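Local structure of Exo-beta-1,3-glucanase (Streptomyces sp. SirexAA-E, 4PEY) at residues Asn23-Asp28 with Tyr55-Lys60; Pro223-Asp228 with Leu308-Ala313; Asp179-Gly184 with Gly196-Pro201. The protein hydrolyses laminarin and laminarioligosaccharides, beta-1,3-linked glucans, successively from their non-reducing ends, giving glucose and laminaribiose as end products. The protein carries 1 engineered substitution. One frame throughout, in Å; residues are numbered along the deposited sequence.

Interaction 1: residues Asn23-Asp28 with Tyr55-Lys60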
ATOM      1  N   ASN A  23      -7.387 -20.867  -7.987  1.00 16.88           N
ATOM      2  CA  ASN A  23      -6.940 -19.516  -8.320  1.00 16.81           C
ATOM      3  C   ASN A  23      -5.475 -19.274  -7.969  1.00 16.05           C
ATOM      4  O   ASN A  23      -4.957 -18.174  -8.147  1.00 15.80           O
ATOM      5  CB  ASN A  23      -7.812 -18.473  -7.617  1.00 17.92           C
ATOM      6  CG  ASN A  23      -9.248 -18.506  -8.087  1.00 22.23           C
ATOM      7  OD1 ASN A  23      -9.548 -19.012  -9.169  1.00 24.76           O
ATOM      8  ND2 ASN A  23     -10.148 -17.951  -7.278  1.00 23.04           N
ATOM      9  N   VAL A  24      -4.813 -20.300  -7.451  1.00 16.77           N
ATOM     10  CA  VAL A  24      -3.376 -20.236  -7.250  1.00 15.43           C
ATOM     11  C   VAL A  24      -2.734 -21.137  -8.293  1.00 16.33           C
ATOM     12  O   VAL A  24      -2.869 -22.361  -8.244  1.00 19.50           O
ATOM     13  CB  VAL A  24      -2.943 -20.679  -5.832  1.00 15.88           C
ATOM     14  CG1 VAL A  24      -1.434 -20.566  -5.689  1.00 17.08           C
ATOM     15  CG2 VAL A  24      -3.623 -19.839  -4.761  1.00 16.63           C
ATOM     16  N   LEU A  25      -2.070 -20.519  -9.262  1.00 14.35           N
ATOM     17  CA  LEU A  25      -1.424 -21.250 -10.338  1.00 15.13           C
ATOM     18  C   LEU A  25       0.031 -21.448  -9.957  1.00 14.94           C
ATOM     19  O   LEU A  25       0.777 -20.478  -9.822  1.00 15.85           O
ATOM     20  CB  LEU A  25      -1.546 -20.500 -11.670  1.00 18.39           C
ATOM     21  CG  LEU A  25      -2.923 -20.366 -12.336  1.00 22.07           C
ATOM     22  CD1 LEU A  25      -3.893 -19.534 -11.516  1.00 26.22           C
ATOM     23  CD2 LEU A  25      -2.775 -19.768 -13.721  1.00 23.87           C
ATOM     24  N   VAL A  26       0.422 -22.701  -9.750  1.00 16.86           N
ATOM     25  CA  VAL A  26       1.776 -23.016  -9.330  1.00 16.44           C
ATOM     26  C   VAL A  26       2.562 -23.609 -10.494  1.00 16.78           C
ATOM     27  O   VAL A  26       2.137 -24.585 -11.115  1.00 19.59           O
ATOM     28  CB  VAL A  26       1.787 -23.989  -8.130  1.00 17.87           C
ATOM     29  CG1 VAL A  26       3.210 -24.255  -7.680  1.00 19.51           C
ATOM     30  CG2 VAL A  26       0.975 -23.416  -6.972  1.00 18.81           C
ATOM     31  N   PHE A  27       3.709 -23.003 -10.777  1.00 16.78           N
ATOM     32  CA  PHE A  27       4.565 -23.398 -11.893  1.00 16.99           C
ATOM     33  C   PHE A  27       5.875 -23.964 -11.377  1.00 18.31           C
ATOM     34  O   PHE A  27       6.356 -23.561 -10.320  1.00 18.61           O
ATOM     35  CB  PHE A  27       4.861 -22.204 -12.811  1.00 18.96           C
ATOM     36  CG  PHE A  27       3.634 -21.519 -13.338  1.00 18.68           C
ATOM     37  CD1 PHE A  27       2.968 -22.018 -14.447  1.00 21.11           C
ATOM     38  CD2 PHE A  27       3.147 -20.376 -12.727  1.00 20.28           C
ATOM     39  CE1 PHE A  27       1.835 -21.391 -14.936  1.00 21.74           C
ATOM     40  CE2 PHE A  27       2.018 -19.739 -13.215  1.00 20.13           C
ATOM     41  CZ  PHE A  27       1.360 -20.250 -14.318  1.00 20.55           C
ATOM     42  N   ASP A  28       6.461 -24.891 -12.126  1.00 19.31           N
ATOM     43  CA  ASP A  28       7.832 -25.304 -11.855  1.00 23.30           C
ATOM     44  C   ASP A  28       8.605 -25.195 -13.168  1.00 24.11           C
ATOM     45  O   ASP A  28       7.993 -25.019 -14.220  1.00 21.82           O
ATOM     46  CB  ASP A  28       7.878 -26.716 -11.260  1.00 29.02           C
ATOM     47  CG  ASP A  28       7.589 -27.788 -12.276  1.00 35.78           C
ATOM     48  OD1 ASP A  28       8.535 -28.222 -12.969  1.00 38.67           O
ATOM     49  OD2 ASP A  28       6.417 -28.205 -12.370  1.00 40.76           O
ATOM     50  N   TYR A  55      -6.193 -13.822  -9.062  1.00 12.12           N
ATOM     51  CA  TYR A  55      -5.184 -14.822  -9.419  1.00 13.51           C
ATOM     52  C   TYR A  55      -3.884 -14.636  -8.674  1.00 12.09           C
ATOM     53  O   TYR A  55      -3.381 -13.506  -8.577  1.00 12.13           O
ATOM     54  CB  TYR A  55      -4.866 -14.780 -10.917  1.00 14.93           C
ATOM     55  CG  TYR A  55      -6.025 -15.065 -11.826  1.00 16.86           C
ATOM     56  CD1 TYR A  55      -6.846 -14.037 -12.271  1.00 17.08           C
ATOM     57  CD2 TYR A  55      -6.287 -16.355 -12.259  1.00 19.67           C
ATOM     58  CE1 TYR A  55      -7.903 -14.287 -13.107  1.00 19.82           C
ATOM     59  CE2 TYR A  55      -7.344 -16.616 -13.102  1.00 22.32           C
ATOM     60  CZ  TYR A  55      -8.146 -15.579 -13.523  1.00 23.53           C
ATOM     61  OH  TYR A  55      -9.202 -15.832 -14.366  1.00 28.55           O
ATOM     62  N   ALA A  56      -3.311 -15.745  -8.199  1.00 11.44           N
ATOM     63  CA  ALA A  56      -1.934 -15.739  -7.705  1.00 10.18           C
ATOM     64  C   ALA A  56      -1.094 -16.647  -8.583  1.00 13.22           C
ATOM     65  O   ALA A  56      -1.464 -17.801  -8.818  1.00 14.94           O
ATOM     66  CB  ALA A  56      -1.856 -16.187  -6.245  1.00 12.11           C
ATOM     67  N   LEU A  57       0.022 -16.118  -9.080  1.00 12.19           N
ATOM     68  CA  LEU A  57       0.974 -16.883  -9.884  1.00 12.81           C
ATOM     69  C   LEU A  57       2.189 -17.166  -9.008  1.00 13.48           C
ATOM     70  O   LEU A  57       2.857 -16.240  -8.544  1.00 14.22           O
ATOM     71  CB  LEU A  57       1.386 -16.115 -11.146  1.00 13.05           C
ATOM     72  CG  LEU A  57       0.247 -15.469 -11.945  1.00 12.28           C
ATOM     73  CD1 LEU A  57       0.801 -14.638 -13.098  1.00 14.03           C
ATOM     74  CD2 LEU A  57      -0.733 -16.530 -12.444  1.00 14.67           C
ATOM     75  N   MET A  58       2.468 -18.442  -8.766  1.00 13.13           N
ATOM     76  CA  MET A  58       3.530 -18.842  -7.848  0.65 12.11           C
ATOM     77  C   MET A  58       4.546 -19.714  -8.561  1.00 14.72           C
ATOM     78  O   MET A  58       4.174 -20.679  -9.219  1.00 16.83           O
ATOM     79  CB  MET A  58       2.944 -19.592  -6.649  0.65 12.73           C
ATOM     80  CG  MET A  58       2.166 -18.709  -5.690  0.65 13.56           C
ATOM     81  SD  MET A  58       3.293 -17.682  -4.738  0.65 15.04           S
ATOM     82  CE  MET A  58       2.188 -16.969  -3.527  0.65 13.99           C
ATOM     83  N   PHE A  59       5.821 -19.384  -8.415  1.00 13.38           N
ATOM     84  CA  PHE A  59       6.872 -20.100  -9.124  1.00 14.04           C
ATOM     85  C   PHE A  59       7.817 -20.823  -8.173  1.00 14.12           C
ATOM     86  O   PHE A  59       8.447 -20.197  -7.313  1.00 14.41           O
ATOM     87  CB  PHE A  59       7.651 -19.120 -10.011  1.00 14.32           C
ATOM     88  CG  PHE A  59       6.863 -18.618 -11.192  1.00 14.24           C
ATOM     89  CD1 PHE A  59       5.850 -17.677 -11.033  1.00 14.79           C
ATOM     90  CD2 PHE A  59       7.133 -19.094 -12.466  1.00 15.16           C
ATOM     91  CE1 PHE A  59       5.119 -17.231 -12.127  1.00 14.02           C
ATOM     92  CE2 PHE A  59       6.417 -18.649 -13.555  1.00 15.59           C
ATOM     93  CZ  PHE A  59       5.404 -17.720 -13.388  1.00 14.80           C
ATOM     94  N   LYS A  60       7.907 -22.144  -8.329  1.00 15.61           N
ATOM     95  CA  LYS A  60       8.818 -22.952  -7.517  0.89 15.06           C
ATOM     96  C   LYS A  60      10.268 -22.574  -7.811  1.00 15.31           C
ATOM     97  O   LYS A  60      10.586 -22.096  -8.910  1.00 15.33           O
ATOM     98  CB  LYS A  60       8.603 -24.447  -7.771  0.89 17.60           C
ATOM     99  CG  LYS A  60       7.210 -24.943  -7.439  0.89 20.02           C
ATOM    100  CD  LYS A  60       7.139 -26.465  -7.482  0.89 22.28           C
ATOM    101  CE  LYS A  60       5.791 -26.953  -6.989  0.89 27.40           C
ATOM    102  NZ  LYS A  60       5.741 -28.439  -6.869  0.89 30.39           N
TER
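Phe-27 O accepts a nearly straight hydrogen bond from Lys-60 N at 2.9 Å and a weak second one from Tyr-64 OH. It closes a ladder of five backbone bonds in which Leu-25 and Phe-27 each reach both ways, Leu-25 N to Ala-56 O at 2.8 Å and Leu-25 O to Met-58 N. On the face that carries Leu-25 and Leu-57, the rings of Phe-27 and Phe-59 form an offset stack, centroids 4.8 Å and planes 29° apart. Both side chains place CG anti to the carbonyl carbon (chi1 -56° and -70°) and lie side by side. Phe-27 CD2 lies 3.5 Å above the Phe-59 plane toward its rim, while Leu-57 CB meets the edge of Phe-27. An alanine in place of Phe-59 would probably open a gap against the Phe-27 ring and leave the edge-to-face partners Phe-89 and Tyr-64 without their mate. Leu-25 and Leu-57 lie alongside, their CD2 atoms 4.0 Å apart. On the other face Val-24 CG1 touches Met-58 CG, and Ala-56 is suitably small where Pro-289 and Leu-310 pack close. Helix 34-45 links the strands and strand 75-79 extends the ladder, a parallel stacking typical of the beta-helix of glycoside hydrolase family 55.

Interaction 2: residues Pro223-Asp228 with Leu308-Ala313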
ATOM      1  N   PRO A 223       5.441 -11.172   5.690  1.00 11.82           N
ATOM      2  CA  PRO A 223       5.500 -12.631   5.557  1.00 12.28           C
ATOM      3  C   PRO A 223       5.163 -13.083   4.138  1.00 11.94           C
ATOM      4  O   PRO A 223       4.405 -12.402   3.432  1.00 12.19           O
ATOM      5  CB  PRO A 223       4.441 -13.122   6.556  1.00 13.20           C
ATOM      6  CG  PRO A 223       4.360 -12.014   7.584  1.00 13.93           C
ATOM      7  CD  PRO A 223       4.538 -10.749   6.778  1.00 12.93           C
ATOM      8  N   PHE A 224       5.720 -14.211   3.719  1.00 12.40           N
ATOM      9  CA  PHE A 224       5.445 -14.720   2.376  1.00 13.16           C
ATOM     10  C   PHE A 224       5.472 -16.246   2.346  1.00 13.12           C
ATOM     11  O   PHE A 224       6.179 -16.902   3.131  1.00 14.41           O
ATOM     12  CB  PHE A 224       6.444 -14.148   1.355  1.00 13.59           C
ATOM     13  CG  PHE A 224       7.881 -14.456   1.679  1.00 13.30           C
ATOM     14  CD1 PHE A 224       8.506 -15.574   1.138  1.00 14.57           C
ATOM     15  CD2 PHE A 224       8.606 -13.637   2.535  1.00 13.78           C
ATOM     16  CE1 PHE A 224       9.833 -15.869   1.439  1.00 13.99           C
ATOM     17  CE2 PHE A 224       9.933 -13.931   2.851  1.00 13.63           C
ATOM     18  CZ  PHE A 224      10.544 -15.049   2.301  1.00 13.93           C
ATOM     19  N   LEU A 225       4.672 -16.796   1.440  1.00 14.08           N
ATOM     20  CA  LEU A 225       4.620 -18.224   1.190  1.00 14.84           C
ATOM     21  C   LEU A 225       5.884 -18.696   0.477  1.00 14.02           C
ATOM     22  O   LEU A 225       6.361 -18.040  -0.450  1.00 15.55           O
ATOM     23  CB  LEU A 225       3.388 -18.558   0.343  1.00 14.83           C
ATOM     24  CG  LEU A 225       3.067 -20.034   0.110  1.00 15.83           C
ATOM     25  CD1 LEU A 225       2.591 -20.689   1.418  1.00 16.61           C
ATOM     26  CD2 LEU A 225       2.016 -20.187  -0.999  1.00 16.43           C
ATOM     27  N   TYR A 226       6.433 -19.831   0.895  1.00 13.99           N
ATOM     28  CA  TYR A 226       7.548 -20.405   0.151  1.00 14.33           C
ATOM     29  C   TYR A 226       7.572 -21.911   0.313  1.00 17.08           C
ATOM     30  O   TYR A 226       6.779 -22.482   1.071  1.00 16.68           O
ATOM     31  CB  TYR A 226       8.886 -19.785   0.590  1.00 15.88           C
ATOM     32  CG  TYR A 226       9.471 -20.340   1.876  1.00 15.93           C
ATOM     33  CD1 TYR A 226       8.931 -20.010   3.119  1.00 17.01           C
ATOM     34  CD2 TYR A 226      10.588 -21.168   1.849  1.00 18.39           C
ATOM     35  CE1 TYR A 226       9.480 -20.506   4.290  1.00 18.04           C
ATOM     36  CE2 TYR A 226      11.142 -21.666   3.013  1.00 19.42           C
ATOM     37  CZ  TYR A 226      10.584 -21.335   4.233  1.00 19.68           C
ATOM     38  OH  TYR A 226      11.131 -21.831   5.397  1.00 22.35           O
ATOM     39  N   LEU A 227       8.463 -22.550  -0.434  1.00 17.20           N
ATOM     40  CA  LEU A 227       8.668 -23.990  -0.353  1.00 20.51           C
ATOM     41  C   LEU A 227       9.963 -24.323   0.361  1.00 23.15           C
ATOM     42  O   LEU A 227      11.033 -23.892  -0.054  1.00 23.47           O
ATOM     43  CB  LEU A 227       8.682 -24.602  -1.751  1.00 21.54           C
ATOM     44  CG  LEU A 227       7.318 -24.891  -2.364  1.00 22.69           C
ATOM     45  CD1 LEU A 227       7.467 -25.209  -3.845  1.00 23.68           C
ATOM     46  CD2 LEU A 227       6.652 -26.044  -1.620  1.00 22.36           C
ATOM     47  N   ASP A 228       9.850 -25.084   1.443  1.00 26.14           N
ATOM     48  CA  ASP A 228      11.007 -25.654   2.119  1.00 31.10           C
ATOM     49  C   ASP A 228      11.088 -27.109   1.681  1.00 33.56           C
ATOM     50  O   ASP A 228      10.379 -27.964   2.209  1.00 34.27           O
ATOM     51  CB  ASP A 228      10.867 -25.519   3.636  1.00 34.64           C
ATOM     52  CG  ASP A 228      12.122 -25.915   4.385  1.00 39.04           C
ATOM     53  OD1 ASP A 228      13.197 -26.022   3.757  1.00 40.39           O
ATOM     54  OD2 ASP A 228      12.028 -26.109   5.616  1.00 41.72           O
ATOM     55  N   LEU A 308      -2.526 -13.665   5.950  1.00 12.67           N
ATOM     56  CA  LEU A 308      -1.806 -13.427   4.703  1.00 11.75           C
ATOM     57  C   LEU A 308      -2.693 -13.685   3.503  1.00 12.98           C
ATOM     58  O   LEU A 308      -3.251 -14.775   3.379  1.00 14.57           O
ATOM     59  CB  LEU A 308      -0.566 -14.331   4.636  1.00 13.21           C
ATOM     60  CG  LEU A 308       0.301 -14.298   3.369  1.00 13.78           C
ATOM     61  CD1 LEU A 308       0.870 -12.898   3.117  1.00 15.42           C
ATOM     62  CD2 LEU A 308       1.420 -15.351   3.460  1.00 15.03           C
ATOM     63  N   GLY A 309      -2.822 -12.694   2.621  1.00 13.10           N
ATOM     64  CA  GLY A 309      -3.613 -12.857   1.417  1.00 13.10           C
ATOM     65  C   GLY A 309      -2.770 -13.115   0.179  1.00 12.83           C
ATOM     66  O   GLY A 309      -1.654 -12.603   0.052  1.00 14.71           O
ATOM     67  N   LEU A 310      -3.317 -13.920  -0.729  1.00 11.90           N
ATOM     68  CA  LEU A 310      -2.732 -14.177  -2.039  1.00 12.66           C
ATOM     69  C   LEU A 310      -3.633 -13.593  -3.120  1.00 11.66           C
ATOM     70  O   LEU A 310      -4.847 -13.542  -2.948  1.00 11.62           O
ATOM     71  CB  LEU A 310      -2.558 -15.685  -2.273  1.00 14.55           C
ATOM     72  CG  LEU A 310      -1.821 -16.486  -1.200  1.00 14.33           C
ATOM     73  CD1 LEU A 310      -1.837 -17.982  -1.524  1.00 17.27           C
ATOM     74  CD2 LEU A 310      -0.396 -15.976  -1.058  1.00 15.95           C
ATOM     75  N   GLY A 311      -3.052 -13.181  -4.245  1.00 12.00           N
ATOM     76  CA  GLY A 311      -3.838 -12.783  -5.407  1.00 12.85           C
ATOM     77  C   GLY A 311      -4.871 -11.689  -5.163  1.00 11.38           C
ATOM     78  O   GLY A 311      -5.965 -11.725  -5.741  1.00 11.75           O
ATOM     79  N   LEU A 312      -4.539 -10.742  -4.285  1.00 11.77           N
ATOM     80  CA  LEU A 312      -5.424  -9.614  -3.957  1.00 12.38           C
ATOM     81  C   LEU A 312      -6.768 -10.107  -3.399  1.00 12.13           C
ATOM     82  O   LEU A 312      -7.836  -9.558  -3.699  1.00 12.11           O
ATOM     83  CB  LEU A 312      -5.630  -8.706  -5.185  1.00 12.92           C
ATOM     84  CG  LEU A 312      -4.579  -7.598  -5.363  1.00 11.95           C
ATOM     85  CD1 LEU A 312      -4.685  -6.574  -4.234  1.00 15.84           C
ATOM     86  CD2 LEU A 312      -3.144  -8.146  -5.473  1.00 14.58           C
ATOM     87  N   ALA A 313      -6.688 -11.141  -2.568  1.00 12.23           N
ATOM     88  CA  ALA A 313      -7.825 -11.621  -1.793  1.00 11.06           C
ATOM     89  C   ALA A 313      -8.562 -10.443  -1.160  1.00 11.16           C
ATOM     90  O   ALA A 313      -7.946  -9.554  -0.573  1.00 12.42           O
ATOM     91  CB  ALA A 313      -7.365 -12.606  -0.719  1.00 11.99           C
TER
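Leu-308 reaches across to the start of strand 224-228, its CB directed toward that strand. CG follows anti to the backbone N (chi1 177°), which carries the fork toward Pro-223. There the branches part: CD1 comes to 3.6 Å from Pro-223 O, whereas CD2 packs on the backbone, 4.2 Å from Phe-224 CA and 4.1 Å from Leu-225 N. No hydrogen bond crosses the contact. A leucine suits the place because its two methyls can spread over the backbone from Pro-223 to Leu-225, where Phe-224 turns its own side chain away. Beside it Leu-225 CD2 and Leu-310 CD1 meet methyl to methyl at 4.5 Å, a loose touch. Beyond Leu-310 the chain bends sharply, with Ala-313 N bonded to Leu-310 O at 3.0 Å; Gly-311 has a positive phi (55°), easy for a residue without a side chain. Leu-225 and Leu-310 lean on Met-58 of strand 55-59, and Leu-310 on Ala-56, while Leu-308 and Leu-310 rest on Leu-286 of strand 284-287. Joining two groups of beta-helical coils, consistent with the paired beta-helices of family 55, the apolar seam sits between strand 224-228, paired antiparallel with strand 231-243, and strand 306-309, paired parallel with strands 284-287 and 333-335.

Interaction 3: residues Asp179-Gly184 with Gly196-Pro201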
ATOM      1  N   ASP A 179      14.620   0.332   2.603  1.00 11.33           N
ATOM      2  CA  ASP A 179      15.415  -0.820   3.024  1.00 11.81           C
ATOM      3  C   ASP A 179      15.803  -1.675   1.827  1.00 11.91           C
ATOM      4  O   ASP A 179      15.455  -2.850   1.729  1.00 13.38           O
ATOM      5  CB  ASP A 179      14.638  -1.603   4.083  1.00 12.67           C
ATOM      6  CG  ASP A 179      14.282  -0.733   5.275  1.00 13.73           C
ATOM      7  OD1 ASP A 179      14.973   0.291   5.471  1.00 12.23           O
ATOM      8  OD2 ASP A 179      13.321  -1.046   6.003  1.00 14.15           O
ATOM      9  N   SER A 180      16.524  -1.034   0.916  1.00 12.01           N
ATOM     10  CA  SER A 180      16.821  -1.582  -0.399  1.00 11.78           C
ATOM     11  C   SER A 180      18.218  -1.164  -0.833  1.00 11.88           C
ATOM     12  O   SER A 180      18.913  -0.435  -0.121  1.00 12.80           O
ATOM     13  CB  SER A 180      15.788  -1.096  -1.433  1.00 10.85           C
ATOM     14  OG  SER A 180      14.495  -1.649  -1.214  1.00 11.53           O
ATOM     15  N   SER A 181      18.612  -1.626  -2.010  1.00 11.75           N
ATOM     16  CA  SER A 181      19.862  -1.238  -2.641  1.00 13.28           C
ATOM     17  C   SER A 181      19.581  -0.903  -4.100  1.00 14.94           C
ATOM     18  O   SER A 181      18.924  -1.678  -4.790  1.00 14.05           O
ATOM     19  CB  SER A 181      20.889  -2.370  -2.532  1.00 17.05           C
ATOM     20  OG  SER A 181      22.032  -2.116  -3.326  1.00 19.64           O
ATOM     21  N   VAL A 182      20.045   0.254  -4.565  1.00 14.36           N
ATOM     22  CA  VAL A 182      19.908   0.601  -5.985  1.00 13.58           C
ATOM     23  C   VAL A 182      21.264   1.006  -6.569  1.00 13.21           C
ATOM     24  O   VAL A 182      22.093   1.619  -5.879  1.00 15.33           O
ATOM     25  CB  VAL A 182      18.874   1.748  -6.218  1.00 13.68           C
ATOM     26  CG1 VAL A 182      17.503   1.339  -5.700  1.00 14.03           C
ATOM     27  CG2 VAL A 182      19.338   3.070  -5.595  1.00 13.39           C
ATOM     28  N   GLY A 183      21.501   0.650  -7.832  1.00 13.42           N
ATOM     29  CA  GLY A 183      22.732   1.043  -8.499  1.00 14.59           C
ATOM     30  C   GLY A 183      22.752   2.517  -8.861  1.00 16.75           C
ATOM     31  O   GLY A 183      23.816   3.121  -8.993  1.00 21.39           O
ATOM     32  N   GLY A 184      21.564   3.092  -9.026  1.00 15.30           N
ATOM     33  CA  GLY A 184      21.418   4.493  -9.371  1.00 15.79           C
ATOM     34  C   GLY A 184      19.958   4.891  -9.316  1.00 15.59           C
ATOM     35  O   GLY A 184      19.072   4.036  -9.266  1.00 15.63           O
ATOM     36  N   GLY A 196      16.570   4.094   4.425  1.00 11.14           N
ATOM     37  CA  GLY A 196      17.381   2.888   4.455  1.00 11.62           C
ATOM     38  C   GLY A 196      17.752   2.344   3.085  1.00 11.25           C
ATOM     39  O   GLY A 196      17.898   1.136   2.910  1.00 12.25           O
ATOM     40  N   VAL A 197      17.910   3.226   2.101  1.00 11.26           N
ATOM     41  CA  VAL A 197      18.215   2.778   0.748  1.00 11.38           C
ATOM     42  C   VAL A 197      19.677   3.035   0.401  1.00 13.13           C
ATOM     43  O   VAL A 197      20.110   4.183   0.264  1.00 13.41           O
ATOM     44  CB  VAL A 197      17.300   3.468  -0.290  1.00 12.40           C
ATOM     45  CG1 VAL A 197      17.656   3.019  -1.713  1.00 13.17           C
ATOM     46  CG2 VAL A 197      15.836   3.169   0.032  1.00 12.70           C
ATOM     47  N   GLU A 198      20.442   1.955   0.275  1.00 13.38           N
ATOM     48  CA  GLU A 198      21.816   2.046  -0.189  1.00 13.26           C
ATOM     49  C   GLU A 198      21.790   2.483  -1.648  1.00 13.34           C
ATOM     50  O   GLU A 198      21.091   1.886  -2.469  1.00 14.73           O
ATOM     51  CB  GLU A 198      22.531   0.706  -0.014  1.00 14.41           C
ATOM     52  CG  GLU A 198      22.593   0.272   1.447  1.00 15.76           C
ATOM     53  CD  GLU A 198      22.947  -1.193   1.642  1.00 19.19           C
ATOM     54  OE1 GLU A 198      22.959  -1.956   0.654  1.00 20.64           O
ATOM     55  OE2 GLU A 198      23.206  -1.586   2.799  1.00 22.21           O
ATOM     56  N   GLY A 199      22.514   3.549  -1.962  1.00 13.87           N
ATOM     57  CA  GLY A 199      22.539   4.065  -3.317  1.00 14.22           C
ATOM     58  C   GLY A 199      21.520   5.162  -3.585  1.00 14.38           C
ATOM     59  O   GLY A 199      21.471   5.692  -4.696  1.00 16.54           O
ATOM     60  N   ALA A 200      20.714   5.509  -2.581  1.00 13.88           N
ATOM     61  CA  ALA A 200      19.760   6.611  -2.723  1.00 14.08           C
ATOM     62  C   ALA A 200      20.483   7.927  -3.003  1.00 13.05           C
ATOM     63  O   ALA A 200      21.600   8.150  -2.524  1.00 14.75           O
ATOM     64  CB  ALA A 200      18.901   6.745  -1.469  1.00 14.96           C
ATOM     65  N   PRO A 201      19.854   8.815  -3.782  1.00 14.57           N
ATOM     66  CA  PRO A 201      20.453  10.145  -3.930  1.00 14.81           C
ATOM     67  C   PRO A 201      20.422  10.871  -2.588  1.00 14.47           C
ATOM     68  O   PRO A 201      19.535  10.606  -1.776  1.00 16.54           O
ATOM     69  CB  PRO A 201      19.557  10.832  -4.967  1.00 16.33           C
ATOM     70  CG  PRO A 201      18.250  10.096  -4.895  1.00 17.83           C
ATOM     71  CD  PRO A 201      18.585   8.677  -4.512  1.00 14.96           C
TER
HETATM   72  O   HOH W   1      24.108  -2.051  -1.815  1.00 31.74           O
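Ser-180 O receives Glu-198 N at 2.9 Å, and Glu-198 O receives Val-182 N at the same distance, joining two successive coils of the beta-helix as short parallel strands. A third bond, Ser-180 N to Gly-196 O, is long at 3.3 Å and bent, its donor lying above the carbonyl plane. The coils turn their corners together at Asp-179 and Gly-196, both with positive phi. Glycine suits the second corner, for a CB there would run into Asp-179 OD1, an oxygen hydrogen-bonded to Thr-216 OG1; Asp-179 OD2 is bonded to Ser-219 OG. Val-182 sets CG1 anti to the carbonyl carbon (chi1 -59°), which leaves CG2 between N and C. That methyl packs 3.5 Å from Gly-199 O and 4.2 Å from Val-197 CG1. Gly-199 stands third in a type II turn from Val-197 to Ala-200, where a side chain would strike Val-182 O. Ser-180 is buried, and its hydroxyl is satisfied by Arg-178 O and Ser-161 N, which a serine can reach with its short side chain. On the opposite face Ser-181 swings OG anti to the backbone N (chi1 170°); Glu-198 runs out extended beyond CG, and its OE1 lies 3.8 Å from Ser-181 CB. A single water spans the two polar ends, 2.6 Å from Ser-181 OG and donating to Glu-198 OE1 at 2.7 Å.

From the N terminus, interaction 1 comes first, closing a loop of 26 residues that includes helix 34-45. Interaction 3 follows, tying residues 179-184 to 196-201 across 11 intervening residues, a short return to the next coil. Interaction 2 comes last and spans 79 residues, joining strand 224-228 of the first group of coils to strand 306-309 of the second. The three loops run in series; none nests in or crosses another. In space, however, interactions 1 and 2 adjoin: their centres lie about 10 Å apart, and Ala-56 CB packs 3.8 Å from Gly-311 N. Interaction 3 is remote, its centre about 30 Å from that of interaction 1 and about 26 Å from that of interaction 2.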